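Local coordinates for fibronectin type-III domain-containing protein (Caldanaerobacter subterraneus subsp. tengcongensis, PDB 7JGU) that is of unassigned function but supplies a hyperthermally stable fibronectin type III-like domain, one module of a larger bacterial protein with a signal peptide that is probably secreted, at residues Lys30-Tyr35 / Leu71-Glu76. Sequence-based numbering, arbitrary orientation.
Sequences KGAKYY and LIAVNE. Unlike the reference sequence in segment 71-76: Ile72 (reference Arg).
Val74 is the bump of this contact and the Tyr34 ring its lid: CB of Val74 sits over one ring face, 3.8 Å from the centroid and 15° off the normal, a CH-pi contact. CG1, anti to the backbone N, reaches the phenol end and meets OH of Tyr34 at 3.5 Å. The crowded chi1 of Tyr34 (69°), with CG between N and the carbonyl carbon, brings the ring alongside Val74 on the facing strand, its face against the valine. On the opposite, inward face, CB of Ala73 fits between CB of Ala32 and CE2 of Tyr35, 3.9 Å from the latter; Leu71 CD1 fills in against CB of Tyr35, whose ring goes on to meet Trp26. The backbones join where Val74 O takes two N-H groups, Lys33 N at 2.8 Å and Tyr34 N at 3.2 Å; Val74 N returns a bond to Tyr34 O. At the strand end the bent Lys33 chain rests its CG on CB of Asn75 and carries NZ to the syn lone pair of Glu76 OE2, a 2.7 Å salt bridge on the surface. Asn75 ND2 reaches Gly31 O from above the carbonyl plane and also bonds Thr2 O, while its OD1 takes Leu77 N. Lys33 and Tyr34 both facing Val74 make a classic beta bulge where strand 34-41 begins to pair, antiparallel, with the end of strand 66-75 in a fibronectin type III beta-sandwich.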
ATOM      1  N   LYS A  30     -14.814   4.802   2.822  1.00 12.21           N
ATOM      2  CA  LYS A  30     -16.216   4.420   2.900  1.00 13.33           C
ATOM      3  C   LYS A  30     -16.424   3.049   2.288  1.00 13.38           C
ATOM      4  O   LYS A  30     -15.992   2.781   1.162  1.00 14.25           O
ATOM      5  CB  LYS A  30     -17.062   5.450   2.159  1.00 15.47           C
ATOM      6  CG  LYS A  30     -18.536   5.169   2.204  1.00 18.92           C
ATOM      7  CD  LYS A  30     -18.976   4.425   0.947  1.00 26.14           C
ATOM      8  CE  LYS A  30     -20.478   4.491   0.757  1.00 34.54           C
ATOM      9  NZ  LYS A  30     -20.888   3.677  -0.415  1.00 40.32           N
ATOM     10  N   GLY A  31     -17.119   2.181   3.031  1.00 14.20           N
ATOM     11  CA  GLY A  31     -17.495   0.880   2.540  1.00 15.05           C
ATOM     12  C   GLY A  31     -16.426  -0.182   2.661  1.00 15.56           C
ATOM     13  O   GLY A  31     -16.708  -1.355   2.398  1.00 18.57           O
ATOM     14  N   ALA A  32     -15.201   0.173   3.031  1.00 15.34           N
ATOM     15  CA  ALA A  32     -14.125  -0.801   3.043  1.00 15.13           C
ATOM     16  C   ALA A  32     -14.255  -1.733   4.229  1.00 15.89           C
ATOM     17  O   ALA A  32     -14.413  -1.285   5.370  1.00 19.53           O
ATOM     18  CB  ALA A  32     -12.769  -0.099   3.112  1.00 15.13           C
ATOM     19  N   LYS A  33     -14.184  -3.034   3.957  1.00 16.55           N
ATOM     20  CA  LYS A  33     -14.024  -4.041   4.991  1.00 16.08           C
ATOM     21  C   LYS A  33     -12.566  -4.441   5.176  1.00 15.75           C
ATOM     22  O   LYS A  33     -12.176  -4.848   6.267  1.00 18.83           O
ATOM     23  CB  LYS A  33     -14.844  -5.291   4.652  1.00 20.62           C
ATOM     24  CG  LYS A  33     -16.333  -5.050   4.621  1.00 27.18           C
ATOM     25  CD  LYS A  33     -16.859  -4.702   5.997  1.00 35.27           C
ATOM     26  CE  LYS A  33     -18.361  -4.492   5.980  1.00 42.39           C
ATOM     27  NZ  LYS A  33     -19.073  -5.783   6.069  1.00 47.04           N
ATOM     28  N   TYR A  34     -11.761  -4.339   4.125  1.00 14.34           N
ATOM     29  CA  TYR A  34     -10.322  -4.532   4.247  1.00 13.65           C
ATOM     30  C   TYR A  34      -9.666  -3.868   3.056  1.00 12.18           C
ATOM     31  O   TYR A  34     -10.333  -3.354   2.157  1.00 13.21           O
ATOM     32  CB  TYR A  34      -9.940  -6.003   4.395  1.00 14.95           C
ATOM     33  CG  TYR A  34     -10.145  -6.891   3.203  1.00 16.01           C
ATOM     34  CD1 TYR A  34     -11.350  -7.539   2.995  1.00 17.81           C
ATOM     35  CD2 TYR A  34      -9.113  -7.150   2.324  1.00 16.90           C
ATOM     36  CE1 TYR A  34     -11.520  -8.396   1.931  1.00 19.96           C
ATOM     37  CE2 TYR A  34      -9.277  -8.005   1.260  1.00 19.48           C
ATOM     38  CZ  TYR A  34     -10.476  -8.620   1.067  1.00 21.02           C
ATOM     39  OH  TYR A  34     -10.612  -9.485  -0.002  1.00 27.34           O
ATOM     40  N   TYR A  35      -8.335  -3.881   3.074  1.00 11.19           N
ATOM     41  CA  TYR A  35      -7.497  -3.293   2.051  1.00 11.35           C
ATOM     42  C   TYR A  35      -6.477  -4.332   1.617  1.00 11.57           C
ATOM     43  O   TYR A  35      -6.058  -5.166   2.422  1.00 12.74           O
ATOM     44  CB  TYR A  35      -6.768  -2.060   2.592  1.00 11.74           C
ATOM     45  CG  TYR A  35      -7.682  -1.030   3.185  1.00 11.59           C
ATOM     46  CD1 TYR A  35      -8.057  -1.093   4.518  1.00 11.98           C
ATOM     47  CD2 TYR A  35      -8.205  -0.017   2.414  1.00 11.56           C
ATOM     48  CE1 TYR A  35      -8.925  -0.149   5.072  1.00 12.21           C
ATOM     49  CE2 TYR A  35      -9.066   0.929   2.959  1.00 11.84           C
ATOM     50  CZ  TYR A  35      -9.424   0.857   4.281  1.00 12.09           C
ATOM     51  OH  TYR A  35     -10.285   1.795   4.826  1.00 14.24           O
ATOM     52  N   LEU A  71      -2.849  -0.076  -4.027  1.00 10.42           N
ATOM     53  CA  LEU A  71      -3.766  -0.297  -2.922  1.00  9.91           C
ATOM     54  C   LEU A  71      -5.183  -0.320  -3.454  1.00 10.42           C
ATOM     55  O   LEU A  71      -5.533   0.476  -4.323  1.00 10.86           O
ATOM     56  CB  LEU A  71      -3.632   0.862  -1.948  1.00 11.17           C
ATOM     57  CG  LEU A  71      -4.550   0.907  -0.749  1.00 11.72           C
ATOM     58  CD1 LEU A  71      -4.194  -0.146   0.281  1.00 14.31           C
ATOM     59  CD2 LEU A  71      -4.475   2.298  -0.119  1.00 13.25           C
ATOM     60  N   ILE A  72      -5.976  -1.259  -2.938  0.58  9.17           N
ATOM     61  CA  ILE A  72      -7.417  -1.289  -3.158  0.58  9.07           C
ATOM     62  C   ILE A  72      -8.127  -1.424  -1.822  0.58 10.63           C
ATOM     63  O   ILE A  72      -7.583  -1.962  -0.851  0.58 10.37           O
ATOM     64  CB  ILE A  72      -7.880  -2.423  -4.082  0.58 11.08           C
ATOM     65  CG1 ILE A  72      -7.140  -3.730  -3.775  0.58 11.64           C
ATOM     66  CG2 ILE A  72      -7.655  -2.029  -5.500  0.58 12.61           C
ATOM     67  CD1 ILE A  72      -7.837  -4.979  -4.314  0.58 13.80           C
ATOM     68  N   ALA A  73      -9.380  -0.972  -1.801  1.00 12.66           N
ATOM     69  CA  ALA A  73     -10.298  -1.254  -0.709  1.00 12.45           C
ATOM     70  C   ALA A  73     -11.284  -2.301  -1.212  1.00 13.35           C
ATOM     71  O   ALA A  73     -11.654  -2.296  -2.382  1.00 15.51           O
ATOM     72  CB  ALA A  73     -11.058   0.001  -0.315  1.00 13.62           C
ATOM     73  N   VAL A  74     -11.735  -3.173  -0.313  1.00 13.04           N
ATOM     74  CA  VAL A  74     -12.549  -4.322  -0.700  1.00 14.46           C
ATOM     75  C   VAL A  74     -13.706  -4.487   0.274  1.00 15.04           C
ATOM     76  O   VAL A  74     -13.559  -4.283   1.484  1.00 16.31           O
ATOM     77  CB  VAL A  74     -11.690  -5.598  -0.705  1.00 15.88           C
ATOM     78  CG1 VAL A  74     -12.468  -6.755  -1.292  1.00 18.92           C
ATOM     79  CG2 VAL A  74     -10.393  -5.388  -1.469  1.00 18.34           C
ATOM     80  N   ASN A  75     -14.870  -4.847  -0.257  1.00 17.34           N
ATOM     81  CA  ASN A  75     -15.974  -5.328   0.567  1.00 19.00           C
ATOM     82  C   ASN A  75     -16.619  -6.497  -0.162  1.00 24.06           C
ATOM     83  O   ASN A  75     -16.117  -6.963  -1.194  1.00 23.19           O
ATOM     84  CB  ASN A  75     -16.935  -4.202   0.970  1.00 19.86           C
ATOM     85  CG  ASN A  75     -17.729  -3.652  -0.181  1.00 19.18           C
ATOM     86  OD1 ASN A  75     -17.889  -4.284  -1.216  1.00 21.86           O
ATOM     87  ND2 ASN A  75     -18.248  -2.451  -0.000  1.00 19.43           N
ATOM     88  N   GLU A  76     -17.753  -6.959   0.382  1.00 28.08           N
ATOM     89  CA  GLU A  76     -18.401  -8.156  -0.143  1.00 32.02           C
ATOM     90  C   GLU A  76     -18.846  -7.974  -1.586  1.00 32.39           C
ATOM     91  O   GLU A  76     -19.007  -8.962  -2.316  1.00 34.77           O
ATOM     92  CB  GLU A  76     -19.619  -8.521   0.715  1.00 37.52           C
ATOM     93  CG  GLU A  76     -19.289  -8.779   2.169  1.00 43.76           C
ATOM     94  CD  GLU A  76     -19.477  -7.551   3.038  1.00 51.89           C
ATOM     95  OE1 GLU A  76     -19.374  -6.413   2.509  1.00 51.09           O
ATOM     96  OE2 GLU A  76     -19.734  -7.724   4.251  1.00 56.34           O
TER